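Putative short-chain dehydrogenase/reductase (Burkholderia xenovorans, PDB 5JY1) binds NAD in a Rossmann-type fold and is probably an oxidoreductase of the short-chain dehydrogenase/reductase family, possibly acting on 3-oxoacyl substrates. Local coordinates at residues 26-37 / 227-236; 38-48 / 64-72. All coordinates share one frame; numbering follows the deposited sequence. Where two conformers were deposited one is given.

Contact 1: residues 26-37 / 227-236; sequences IGRGVARSFGNE and PEQDIGPAAV. With NAD (nicotinamide-adenine-dinucleotide), chain E.
The Phe34 ring carries the methyl CG1 of Val30 near the rim of one face, 3.6 Å above the plane, and turns its edge to helix 227-236, where the backbone of Ala235 and Val236 lies in the ring plane and Val236 CG2 is 3.7 Å from Phe34 CD1. The guanidinium of Arg32 likewise works by its edge, meeting Glu228, with the two planes steeply inclined. These groups flank a glycine-mediated helix crossing in the Rossmann fold of a short-chain dehydrogenase, the axes passing 7.7 Å apart at -69°. Bare CA atoms allow this closeness: Gly29 CA lies 3.8 Å from Glu228 CA, and Gly232 faces Val30. Glu228 fits as a knob among Gly29, Arg32, Ser33 and Asn36; CG anti to its backbone N (chi1 175°) and an extended chain carry the carboxylate along helix 26-36, where two waters bind OE2. Arg32 NH1 also forms a salt bridge with Glu57, which probably divides its charge between two carboxylates. At the N-terminal end of helix 26-36, Ile26 CG2 packs on Ile231 CG2 while Ile26 N donates to the NAD phosphate oxygen O2N. Arg32 NE reaches OE1 of Glu228 at 2.7 Å, nearly straight at 168° but from above the carboxylate plane.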
loop_
_atom_site.group_PDB
_atom_site.type_symbol
_atom_site.label_atom_id
_atom_site.label_comp_id
_atom_site.label_asym_id
_atom_site.label_seq_id
_atom_site.Cartn_x
_atom_site.Cartn_y
_atom_site.Cartn_z
ATOM N N ILE A 26 16.154 17.487 10.903
ATOM C CA ILE A 26 16.534 16.482 9.917
ATOM C C ILE A 26 17.303 17.117 8.764
ATOM O O ILE A 26 18.273 16.539 8.257
ATOM C CB ILE A 26 15.285 15.720 9.430
ATOM C CG1 ILE A 26 14.791 14.792 10.541
ATOM C CG2 ILE A 26 15.609 14.931 8.178
ATOM C CD1 ILE A 26 13.511 14.025 10.222
ATOM N N GLY A 27 16.894 18.315 8.336
ATOM C CA GLY A 27 17.584 18.961 7.231
ATOM C C GLY A 27 19.049 19.211 7.531
ATOM O O GLY A 27 19.909 19.036 6.667
ATOM N N ARG A 28 19.347 19.626 8.767
ATOM C CA ARG A 28 20.733 19.801 9.189
ATOM C C ARG A 28 21.484 18.477 9.171
ATOM O O ARG A 28 22.644 18.413 8.743
ATOM C CB ARG A 28 20.776 20.413 10.588
ATOM C CG ARG A 28 22.157 20.372 11.235
ATOM C CD ARG A 28 22.135 21.034 12.599
ATOM N NE ARG A 28 23.444 20.999 13.247
ATOM C CZ ARG A 28 23.891 19.978 13.972
ATOM N NH1 ARG A 28 23.138 18.897 14.137
ATOM N NH2 ARG A 28 25.095 20.031 14.526
ATOM N N GLY A 29 20.844 17.411 9.649
ATOM C CA GLY A 29 21.496 16.113 9.643
ATOM C C GLY A 29 21.771 15.624 8.237
ATOM O O GLY A 29 22.841 15.075 7.959
ATOM N N VAL A 30 20.815 15.829 7.328
ATOM C CA VAL A 30 21.020 15.459 5.929
ATOM C C VAL A 30 22.142 16.292 5.313
ATOM O O VAL A 30 23.021 15.765 4.619
ATOM C CB VAL A 30 19.703 15.602 5.140
ATOM C CG1 VAL A 30 19.950 15.406 3.652
ATOM C CG2 VAL A 30 18.665 14.601 5.649
ATOM N N ALA A 31 22.126 17.609 5.549
ATOM C CA ALA A 31 23.156 18.467 4.973
ATOM C C ALA A 31 24.550 18.054 5.434
ATOM O O ALA A 31 25.483 18.001 4.628
ATOM C CB ALA A 31 22.887 19.932 5.334
ATOM N N ARG A 32 24.712 17.772 6.729
ATOM C CA ARG A 32 26.015 17.345 7.235
ATOM C C ARG A 32 26.422 15.993 6.658
ATOM O O ARG A 32 27.600 15.781 6.338
ATOM C CB ARG A 32 25.992 17.308 8.765
ATOM C CG ARG A 32 26.049 18.690 9.416
ATOM C CD ARG A 32 25.645 18.642 10.878
ATOM N NE ARG A 32 26.469 17.702 11.631
ATOM C CZ ARG A 32 27.500 18.046 12.396
ATOM N NH1 ARG A 32 27.837 19.321 12.535
ATOM N NH2 ARG A 32 28.189 17.109 13.032
ATOM N N SER A 33 25.464 15.065 6.521
ATOM C CA SER A 33 25.767 13.775 5.905
ATOM C C SER A 33 26.217 13.949 4.463
ATOM O O SER A 33 27.177 13.307 4.026
ATOM C CB SER A 33 24.546 12.852 5.961
ATOM O OG SER A 33 24.101 12.682 7.289
ATOM N N PHE A 34 25.531 14.813 3.708
ATOM C CA PHE A 34 25.930 15.098 2.332
ATOM C C PHE A 34 27.330 15.702 2.274
ATOM O O PHE A 34 28.124 15.372 1.386
ATOM C CB PHE A 34 24.936 16.068 1.681
ATOM C CG PHE A 34 23.630 15.446 1.261
ATOM C CD1 PHE A 34 23.311 14.135 1.575
ATOM C CD2 PHE A 34 22.718 16.195 0.527
ATOM C CE1 PHE A 34 22.097 13.580 1.167
ATOM C CE2 PHE A 34 21.513 15.644 0.109
ATOM C CZ PHE A 34 21.203 14.340 0.437
ATOM N N GLY A 35 27.632 16.627 3.186
ATOM C CA GLY A 35 28.951 17.237 3.182
ATOM C C GLY A 35 30.056 16.218 3.375
ATOM O O GLY A 35 31.105 16.298 2.731
ATOM N N ASN A 36 29.826 15.233 4.250
ATOM C CA ASN A 36 30.833 14.211 4.509
ATOM C C ASN A 36 30.969 13.223 3.356
ATOM O O ASN A 36 31.977 12.512 3.282
ATOM C CB ASN A 36 30.509 13.467 5.807
ATOM C CG ASN A 36 30.753 14.318 7.043
ATOM O OD1 ASN A 36 31.682 15.129 7.083
ATOM N ND2 ASN A 36 29.911 14.143 8.057
ATOM N N GLU A 37 29.988 13.162 2.455
ATOM C CA GLU A 37 30.095 12.339 1.258
ATOM C C GLU A 37 30.618 13.110 0.049
ATOM O O GLU A 37 30.588 12.579 -1.065
ATOM C CB GLU A 37 28.742 11.693 0.928
ATOM C CG GLU A 37 28.264 10.719 1.986
ATOM C CD GLU A 37 29.192 9.528 2.162
ATOM O OE1 GLU A 37 29.856 9.117 1.184
ATOM O OE2 GLU A 37 29.255 8.999 3.291
ATOM N N PRO A 227 19.001 12.530 13.612
ATOM C CA PRO A 227 18.952 13.106 12.256
ATOM C C PRO A 227 20.130 12.715 11.375
ATOM O O PRO A 227 19.923 12.169 10.286
ATOM C CB PRO A 227 18.904 14.615 12.537
ATOM C CG PRO A 227 18.160 14.706 13.834
ATOM C CD PRO A 227 18.603 13.503 14.645
ATOM N N GLU A 228 21.362 12.940 11.834
ATOM C CA GLU A 228 22.504 12.725 10.953
ATOM C C GLU A 228 22.823 11.244 10.771
ATOM O O GLU A 228 23.095 10.805 9.649
ATOM C CB GLU A 228 23.735 13.465 11.478
ATOM C CG GLU A 228 24.983 13.183 10.656
ATOM C CD GLU A 228 26.129 14.129 10.967
ATOM O OE1 GLU A 228 25.948 15.038 11.808
ATOM O OE2 GLU A 228 27.211 13.957 10.359
ATOM N N GLN A 229 22.790 10.454 11.850
ATOM C CA GLN A 229 23.230 9.062 11.779
ATOM C C GLN A 229 22.151 8.127 11.255
ATOM O O GLN A 229 22.473 7.103 10.644
ATOM C CB GLN A 229 23.687 8.569 13.156
ATOM C CG GLN A 229 25.055 9.055 13.591
ATOM C CD GLN A 229 25.512 8.397 14.880
ATOM O OE1 GLN A 229 25.524 7.169 14.995
ATOM N NE2 GLN A 229 25.874 9.211 15.862
ATOM N N ASP A 230 20.876 8.444 11.488
ATOM C CA ASP A 230 19.796 7.539 11.088
ATOM C C ASP A 230 19.047 7.983 9.839
ATOM O O ASP A 230 18.679 7.133 9.026
ATOM C CB ASP A 230 18.797 7.360 12.238
ATOM C CG ASP A 230 19.385 6.570 13.394
ATOM O OD1 ASP A 230 19.912 5.467 13.136
ATOM O OD2 ASP A 230 19.352 7.058 14.544
ATOM N N ILE A 231 18.794 9.282 9.658
ATOM C CA ILE A 231 18.086 9.731 8.460
ATOM C C ILE A 231 19.063 10.062 7.340
ATOM O O ILE A 231 18.813 9.726 6.179
ATOM C CB ILE A 231 17.174 10.939 8.775
ATOM C CG1 ILE A 231 16.363 10.710 10.056
ATOM C CG2 ILE A 231 16.256 11.238 7.582
ATOM C CD1 ILE A 231 15.499 9.445 10.067
ATOM N N GLY A 232 20.174 10.712 7.686
ATOM C CA GLY A 232 21.194 11.108 6.738
ATOM C C GLY A 232 21.557 10.050 5.706
ATOM O O GLY A 232 21.542 10.312 4.502
ATOM N N PRO A 233 21.902 8.833 6.145
ATOM C CA PRO A 233 22.326 7.823 5.163
ATOM C C PRO A 233 21.217 7.368 4.238
ATOM O O PRO A 233 21.507 6.964 3.104
ATOM C CB PRO A 233 22.842 6.674 6.047
ATOM C CG PRO A 233 23.231 7.345 7.329
ATOM C CD PRO A 233 22.168 8.383 7.524
ATOM N N ALA A 234 19.955 7.419 4.674
ATOM C CA ALA A 234 18.862 7.104 3.758
ATOM C C ALA A 234 18.737 8.178 2.684
ATOM O O ALA A 234 18.492 7.876 1.509
ATOM C CB ALA A 234 17.551 6.961 4.535
ATOM N N ALA A 235 18.911 9.438 3.073
ATOM C CA ALA A 235 18.964 10.511 2.090
ATOM C C ALA A 235 20.149 10.340 1.145
ATOM O O ALA A 235 20.025 10.568 -0.064
ATOM C CB ALA A 235 19.037 11.860 2.805
ATOM N N VAL A 236 21.316 9.965 1.679
ATOM C CA VAL A 236 22.476 9.739 0.818
ATOM C C VAL A 236 22.180 8.645 -0.205
ATOM O O VAL A 236 22.512 8.777 -1.389
ATOM C CB VAL A 236 23.717 9.403 1.669
ATOM C CG1 VAL A 236 24.866 8.933 0.772
ATOM C CG2 VAL A 236 24.161 10.631 2.464
HETATM P PA NAD E . 12.343 21.184 12.129
HETATM O O1A NAD E . 11.178 21.958 12.665
HETATM O O2A NAD E . 13.289 20.683 13.210
HETATM O O5B NAD E . 13.199 22.087 11.014
HETATM C C5B NAD E . 12.447 22.797 10.093
HETATM C C4B NAD E . 13.432 23.723 9.270
HETATM O O4B NAD E . 12.759 24.299 8.332
HETATM C C3B NAD E . 13.937 24.868 10.215
HETATM O O3B NAD E . 15.319 25.011 10.095
HETATM C C2B NAD E . 13.196 26.080 9.706
HETATM O O2B NAD E . 13.918 27.354 10.072
HETATM C C1B NAD E . 13.166 25.855 8.405
HETATM N N9A NAD E . 12.130 26.638 7.757
HETATM C C8A NAD E . 10.921 26.907 8.254
HETATM N N7A NAD E . 10.276 27.647 7.375
HETATM C C5A NAD E . 11.085 27.840 6.330
HETATM C C6A NAD E . 10.893 28.553 5.146
HETATM N N6A NAD E . 9.810 29.329 4.559
HETATM N N1A NAD E . 11.858 28.599 4.247
HETATM C C2A NAD E . 13.044 27.947 4.486
HETATM N N3A NAD E . 13.244 27.259 5.636
HETATM C C4A NAD E . 12.233 27.212 6.561
HETATM O O3 NAD E . 11.744 19.917 11.257
HETATM P PN NAD E . 12.152 18.338 11.333
HETATM O O1N NAD E . 11.524 17.723 12.573
HETATM O O2N NAD E . 13.672 18.094 11.353
HETATM O O5D NAD E . 11.453 17.621 10.014
HETATM C C5D NAD E . 12.033 17.831 8.728
HETATM C C4D NAD E . 11.166 17.128 7.632
HETATM O O4D NAD E . 10.875 15.882 8.000
HETATM C C3D NAD E . 9.826 17.862 7.517
HETATM O O3D NAD E . 9.389 17.878 6.243
HETATM C C2D NAD E . 8.885 17.005 8.398
HETATM O O2D NAD E . 7.489 17.296 7.975
HETATM C C1D NAD E . 9.274 15.773 8.145
HETATM N N1N NAD E . 8.974 14.851 9.229
HETATM C C2N NAD E . 9.736 14.827 10.356
HETATM C C3N NAD E . 9.445 13.944 11.398
HETATM C C7N NAD E . 10.282 13.912 12.656
HETATM O O7N NAD E . 10.137 13.018 13.476
HETATM N N7N NAD E . 11.239 14.918 12.898
HETATM C C4N NAD E . 8.376 13.092 11.281
HETATM C C5N NAD E . 7.621 13.108 10.163
HETATM C C6N NAD E . 7.922 13.994 9.118
HETATM O O HOH W 1 29.392 14.549 11.636
HETATM O O HOH W 2 27.717 12.148 8.621
#

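Contact 2: residues 38-48 / 64-72; sequences GAAVIIAEINE and RSLFVKTDV. With NAD (nicotinamide-adenine-dinucleotide), chain E.
Phe67, on strand 64-69, reaches over the end of the neighbouring strand 40-45 in a classic parallel beta-alpha-beta pairing of the Rossmann fold. Its CB leaves the strand on the face shared with Ser65, Val41 and Ile43, and CG stands anti to the backbone N (chi1 164°), which sends the ring along the strands toward their C-terminal ends. CD1 then meets the carbonyl of Ile43, CE1 comes 3.4 Å from Glu45 O, and CZ at the tip rests 3.7 Å from Glu48 CA, with Glu48 CG beside CE2. Beyond the ring, Glu48 OE1 takes a salt bridge from Lys69 NZ at 3.0 Å, the ammonium lying above the carboxylate plane; Arg52 holds the other oxygen.

Backbone bonds link Val41, Ile43 and Glu45 to Arg64, Leu66, Val68 and Thr70 in parallel register. Val41 O accepts twice, from Leu66 N and from Ser65 OG at 2.9 Å, so the buried hydroxyl is paired within the sheet. On the other face, Ile42 CG2 packs against Val68 CG2.

At the C-terminal ends of the two strands the segments bind NAD. Glu45 grips both adenosine ribose hydroxyls, OE1 taking O3B and OE2 taking O2B at a very short 2.5 Å; OE2 also accepts from Asn47 N through its anti lone pair. An acidic residue here is consistent with preference for NAD over NADP. Ile46 CG2 packs on the adenine, and Val72 N donates to N1A at 3.1 Å.

Strand 64-69 is the outermost strand at this end of the chain's sheet, and strand 40-45 lies between it and strand 16-20. Helix 48-60 touches the Ser65 and Phe67 face, helix 75-89 the side of Ala40 and Ile42, and Leu66 touches both helices.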
loop_
_atom_site.group_PDB
_atom_site.type_symbol
_atom_site.label_atom_id
_atom_site.label_comp_id
_atom_site.label_asym_id
_atom_site.label_seq_id
_atom_site.Cartn_x
_atom_site.Cartn_y
_atom_site.Cartn_z
ATOM N N GLY A 38 31.090 14.342 0.235
ATOM C CA GLY A 38 31.756 15.068 -0.822
ATOM C C GLY A 38 30.891 16.012 -1.630
ATOM O O GLY A 38 31.404 16.644 -2.561
ATOM N N ALA A 39 29.606 16.129 -1.320
ATOM C CA ALA A 39 28.762 17.056 -2.056
ATOM C C ALA A 39 28.986 18.475 -1.556
ATOM O O ALA A 39 29.320 18.697 -0.390
ATOM C CB ALA A 39 27.285 16.688 -1.909
ATOM N N ALA A 40 28.822 19.437 -2.462
ATOM C CA ALA A 40 28.726 20.840 -2.090
ATOM C C ALA A 40 27.272 21.101 -1.734
ATOM O O ALA A 40 26.376 20.793 -2.530
ATOM C CB ALA A 40 29.182 21.743 -3.235
ATOM N N VAL A 41 27.024 21.620 -0.539
ATOM C CA VAL A 41 25.665 21.666 -0.006
ATOM C C VAL A 41 25.221 23.114 0.137
ATOM O O VAL A 41 25.819 23.879 0.905
ATOM C CB VAL A 41 25.554 20.931 1.335
ATOM C CG1 VAL A 41 24.094 20.838 1.734
ATOM C CG2 VAL A 41 26.181 19.526 1.230
ATOM N N ILE A 42 24.145 23.467 -0.563
ATOM C CA ILE A 42 23.480 24.752 -0.362
ATOM C C ILE A 42 22.516 24.635 0.811
ATOM O O ILE A 42 21.615 23.784 0.816
ATOM C CB ILE A 42 22.747 25.204 -1.629
ATOM C CG1 ILE A 42 23.742 25.447 -2.760
ATOM C CG2 ILE A 42 21.952 26.487 -1.341
ATOM C CD1 ILE A 42 24.678 26.623 -2.499
ATOM N N ILE A 43 22.698 25.498 1.805
ATOM C CA ILE A 43 21.869 25.502 3.009
ATOM C C ILE A 43 20.768 26.517 2.728
ATOM O O ILE A 43 20.936 27.718 2.935
ATOM C CB ILE A 43 22.678 25.851 4.260
ATOM C CG1 ILE A 43 23.901 24.931 4.402
ATOM C CG2 ILE A 43 21.806 25.777 5.516
ATOM C CD1 ILE A 43 23.576 23.439 4.395
ATOM N N ALA A 44 19.642 26.031 2.202
ATOM C CA ALA A 44 18.554 26.910 1.766
ATOM C C ALA A 44 17.576 27.075 2.923
ATOM O O ALA A 44 16.569 26.375 3.025
ATOM C CB ALA A 44 17.884 26.353 0.516
ATOM N N GLU A 45 17.867 28.046 3.791
ATOM C CA GLU A 45 17.266 28.159 5.114
ATOM C C GLU A 45 16.813 29.597 5.359
ATOM O O GLU A 45 17.493 30.544 4.955
ATOM C CB GLU A 45 18.295 27.702 6.180
ATOM C CG GLU A 45 17.946 28.009 7.620
ATOM C CD GLU A 45 16.682 27.325 8.081
ATOM O OE1 GLU A 45 16.587 26.079 7.963
ATOM O OE2 GLU A 45 15.776 28.041 8.555
ATOM N N ILE A 46 15.656 29.765 6.014
ATOM C CA ILE A 46 15.137 31.116 6.266
ATOM C C ILE A 46 15.773 31.745 7.509
ATOM O O ILE A 46 15.910 32.978 7.586
ATOM C CB ILE A 46 13.598 31.085 6.372
ATOM C CG1 ILE A 46 13.010 32.496 6.265
ATOM C CG2 ILE A 46 13.153 30.403 7.670
ATOM C CD1 ILE A 46 11.508 32.510 6.027
ATOM N N ASN A 47 16.170 30.929 8.486
ATOM C CA ASN A 47 16.798 31.412 9.711
ATOM C C ASN A 47 18.277 31.635 9.428
ATOM O O ASN A 47 19.039 30.675 9.268
ATOM C CB ASN A 47 16.587 30.408 10.844
ATOM C CG ASN A 47 17.119 30.903 12.187
ATOM O OD1 ASN A 47 18.087 31.662 12.258
ATOM N ND2 ASN A 47 16.484 30.458 13.263
ATOM N N GLU A 48 18.688 32.903 9.366
ATOM C CA GLU A 48 20.066 33.201 8.996
ATOM C C GLU A 48 21.051 32.645 10.017
ATOM O O GLU A 48 22.137 32.178 9.652
ATOM C CB GLU A 48 20.248 34.710 8.837
ATOM C CG GLU A 48 21.638 35.096 8.386
ATOM C CD GLU A 48 21.724 36.542 7.953
ATOM O OE1 GLU A 48 20.698 37.253 8.052
ATOM O OE2 GLU A 48 22.811 36.964 7.510
ATOM N N ARG A 64 32.285 21.263 1.598
ATOM C CA ARG A 64 31.948 22.504 0.915
ATOM C C ARG A 64 30.474 22.817 1.129
ATOM O O ARG A 64 29.616 21.937 1.018
ATOM C CB ARG A 64 32.249 22.427 -0.583
ATOM C CG ARG A 64 33.724 22.546 -0.937
ATOM C CD ARG A 64 33.927 22.235 -2.402
ATOM N NE ARG A 64 33.412 20.903 -2.711
ATOM C CZ ARG A 64 32.849 20.565 -3.866
ATOM N NH1 ARG A 64 32.409 19.326 -4.049
ATOM N NH2 ARG A 64 32.715 21.467 -4.831
ATOM N N SER A 65 30.188 24.080 1.442
ATOM C CA SER A 65 28.818 24.486 1.725
ATOM C C SER A 65 28.674 25.982 1.478
ATOM O O SER A 65 29.653 26.728 1.503
ATOM C CB SER A 65 28.431 24.137 3.167
ATOM O OG SER A 65 27.066 24.390 3.418
ATOM N N LEU A 66 27.434 26.402 1.233
ATOM C CA LEU A 66 27.107 27.822 1.123
ATOM C C LEU A 66 25.711 28.042 1.680
ATOM O O LEU A 66 24.746 27.427 1.213
ATOM C CB LEU A 66 27.182 28.312 -0.327
ATOM C CG LEU A 66 26.865 29.801 -0.527
ATOM C CD1 LEU A 66 27.930 30.673 0.127
ATOM C CD2 LEU A 66 26.721 30.144 -1.993
ATOM N N PHE A 67 25.603 28.922 2.666
ATOM C CA PHE A 67 24.296 29.343 3.140
ATOM C C PHE A 67 23.695 30.323 2.144
ATOM O O PHE A 67 24.346 31.301 1.751
ATOM C CB PHE A 67 24.392 29.997 4.517
ATOM C CG PHE A 67 23.166 30.785 4.882
ATOM C CD1 PHE A 67 21.978 30.136 5.190
ATOM C CD2 PHE A 67 23.186 32.170 4.881
ATOM C CE1 PHE A 67 20.846 30.851 5.517
ATOM C CE2 PHE A 67 22.053 32.894 5.205
ATOM C CZ PHE A 67 20.877 32.228 5.524
ATOM N N VAL A 68 22.460 30.055 1.729
ATOM C CA VAL A 68 21.702 30.958 0.868
ATOM C C VAL A 68 20.358 31.177 1.542
ATOM O O VAL A 68 19.550 30.244 1.638
ATOM C CB VAL A 68 21.519 30.398 -0.551
ATOM C CG1 VAL A 68 20.739 31.387 -1.413
ATOM C CG2 VAL A 68 22.881 30.099 -1.181
ATOM N N LYS A 69 20.125 32.396 2.037
ATOM C CA LYS A 69 18.849 32.677 2.674
ATOM C C LYS A 69 17.725 32.433 1.675
ATOM O O LYS A 69 17.747 32.957 0.554
ATOM C CB LYS A 69 18.807 34.111 3.213
ATOM C CG LYS A 69 17.645 34.341 4.171
ATOM C CD LYS A 69 17.538 35.800 4.624
ATOM C CE LYS A 69 18.566 36.149 5.690
ATOM N NZ LYS A 69 18.503 37.583 6.098
ATOM N N THR A 70 16.753 31.617 2.088
ATOM C CA THR A 70 15.686 31.120 1.227
ATOM C C THR A 70 14.397 31.036 2.026
ATOM O O THR A 70 14.388 30.490 3.133
ATOM C CB THR A 70 16.031 29.732 0.664
ATOM O OG1 THR A 70 17.291 29.787 -0.010
ATOM C CG2 THR A 70 14.969 29.261 -0.321
ATOM N N ASP A 71 13.316 31.568 1.457
ATOM C CA ASP A 71 11.969 31.467 2.015
ATOM C C ASP A 71 11.165 30.614 1.040
ATOM O O ASP A 71 10.785 31.097 -0.032
ATOM C CB ASP A 71 11.353 32.857 2.191
ATOM C CG ASP A 71 9.957 32.824 2.815
ATOM O OD1 ASP A 71 9.323 31.753 2.857
ATOM O OD2 ASP A 71 9.479 33.897 3.252
ATOM N N VAL A 72 10.897 29.356 1.412
ATOM C CA VAL A 72 10.265 28.415 0.489
ATOM C C VAL A 72 8.782 28.716 0.289
ATOM O O VAL A 72 8.120 28.037 -0.499
ATOM C CB VAL A 72 10.451 26.952 0.938
ATOM C CG1 VAL A 72 11.945 26.601 1.024
ATOM C CG2 VAL A 72 9.738 26.687 2.260
HETATM P PA NAD E . 12.343 21.184 12.129
HETATM O O1A NAD E . 11.178 21.958 12.665
HETATM O O2A NAD E . 13.289 20.683 13.210
HETATM O O5B NAD E . 13.199 22.087 11.014
HETATM C C5B NAD E . 12.447 22.797 10.093
HETATM C C4B NAD E . 13.432 23.723 9.270
HETATM O O4B NAD E . 12.759 24.299 8.332
HETATM C C3B NAD E . 13.937 24.868 10.215
HETATM O O3B NAD E . 15.319 25.011 10.095
HETATM C C2B NAD E . 13.196 26.080 9.706
HETATM O O2B NAD E . 13.918 27.354 10.072
HETATM C C1B NAD E . 13.166 25.855 8.405
HETATM N N9A NAD E . 12.130 26.638 7.757
HETATM C C8A NAD E . 10.921 26.907 8.254
HETATM N N7A NAD E . 10.276 27.647 7.375
HETATM C C5A NAD E . 11.085 27.840 6.330
HETATM C C6A NAD E . 10.893 28.553 5.146
HETATM N N6A NAD E . 9.810 29.329 4.559
HETATM N N1A NAD E . 11.858 28.599 4.247
HETATM C C2A NAD E . 13.044 27.947 4.486
HETATM N N3A NAD E . 13.244 27.259 5.636
HETATM C C4A NAD E . 12.233 27.212 6.561
HETATM O O3 NAD E . 11.744 19.917 11.257
HETATM P PN NAD E . 12.152 18.338 11.333
HETATM O O1N NAD E . 11.524 17.723 12.573
HETATM O O2N NAD E . 13.672 18.094 11.353
HETATM O O5D NAD E . 11.453 17.621 10.014
HETATM C C5D NAD E . 12.033 17.831 8.728
HETATM C C4D NAD E . 11.166 17.128 7.632
HETATM O O4D NAD E . 10.875 15.882 8.000
HETATM C C3D NAD E . 9.826 17.862 7.517
HETATM O O3D NAD E . 9.389 17.878 6.243
HETATM C C2D NAD E . 8.885 17.005 8.398
HETATM O O2D NAD E . 7.489 17.296 7.975
HETATM C C1D NAD E . 9.274 15.773 8.145
HETATM N N1N NAD E . 8.974 14.851 9.229
HETATM C C2N NAD E . 9.736 14.827 10.356
HETATM C C3N NAD E . 9.445 13.944 11.398
HETATM C C7N NAD E . 10.282 13.912 12.656
HETATM O O7N NAD E . 10.137 13.018 13.476
HETATM N N7N NAD E . 11.239 14.918 12.898
HETATM C C4N NAD E . 8.376 13.092 11.281
HETATM C C5N NAD E . 7.621 13.108 10.163
HETATM C C6N NAD E . 7.922 13.994 9.118
HETATM O O HOH W 3 31.542 18.398 0.916
#

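How the contacts relate
Contact 1 is the more buried of the two, a helix-on-helix crossing relying on glycines, apolar side chains and one watered salt bridge; contact 2 is partly buried, a strand pairing near one end of the sheet, governed by backbone hydrogen bonds. Gly38 closes helix 25-36 in a Schellman motif, and the helix then packs back along strand 40-45, Ala31 CB on Ile43 CD1 and Phe34 CB on Val41 CG2. Both reach NAD, but at different parts of it. Contact 1 offers a helix N-terminus to the phosphate, while contact 2 supplies one carboxylate to the ribose, and a backbone N-H to the adenine.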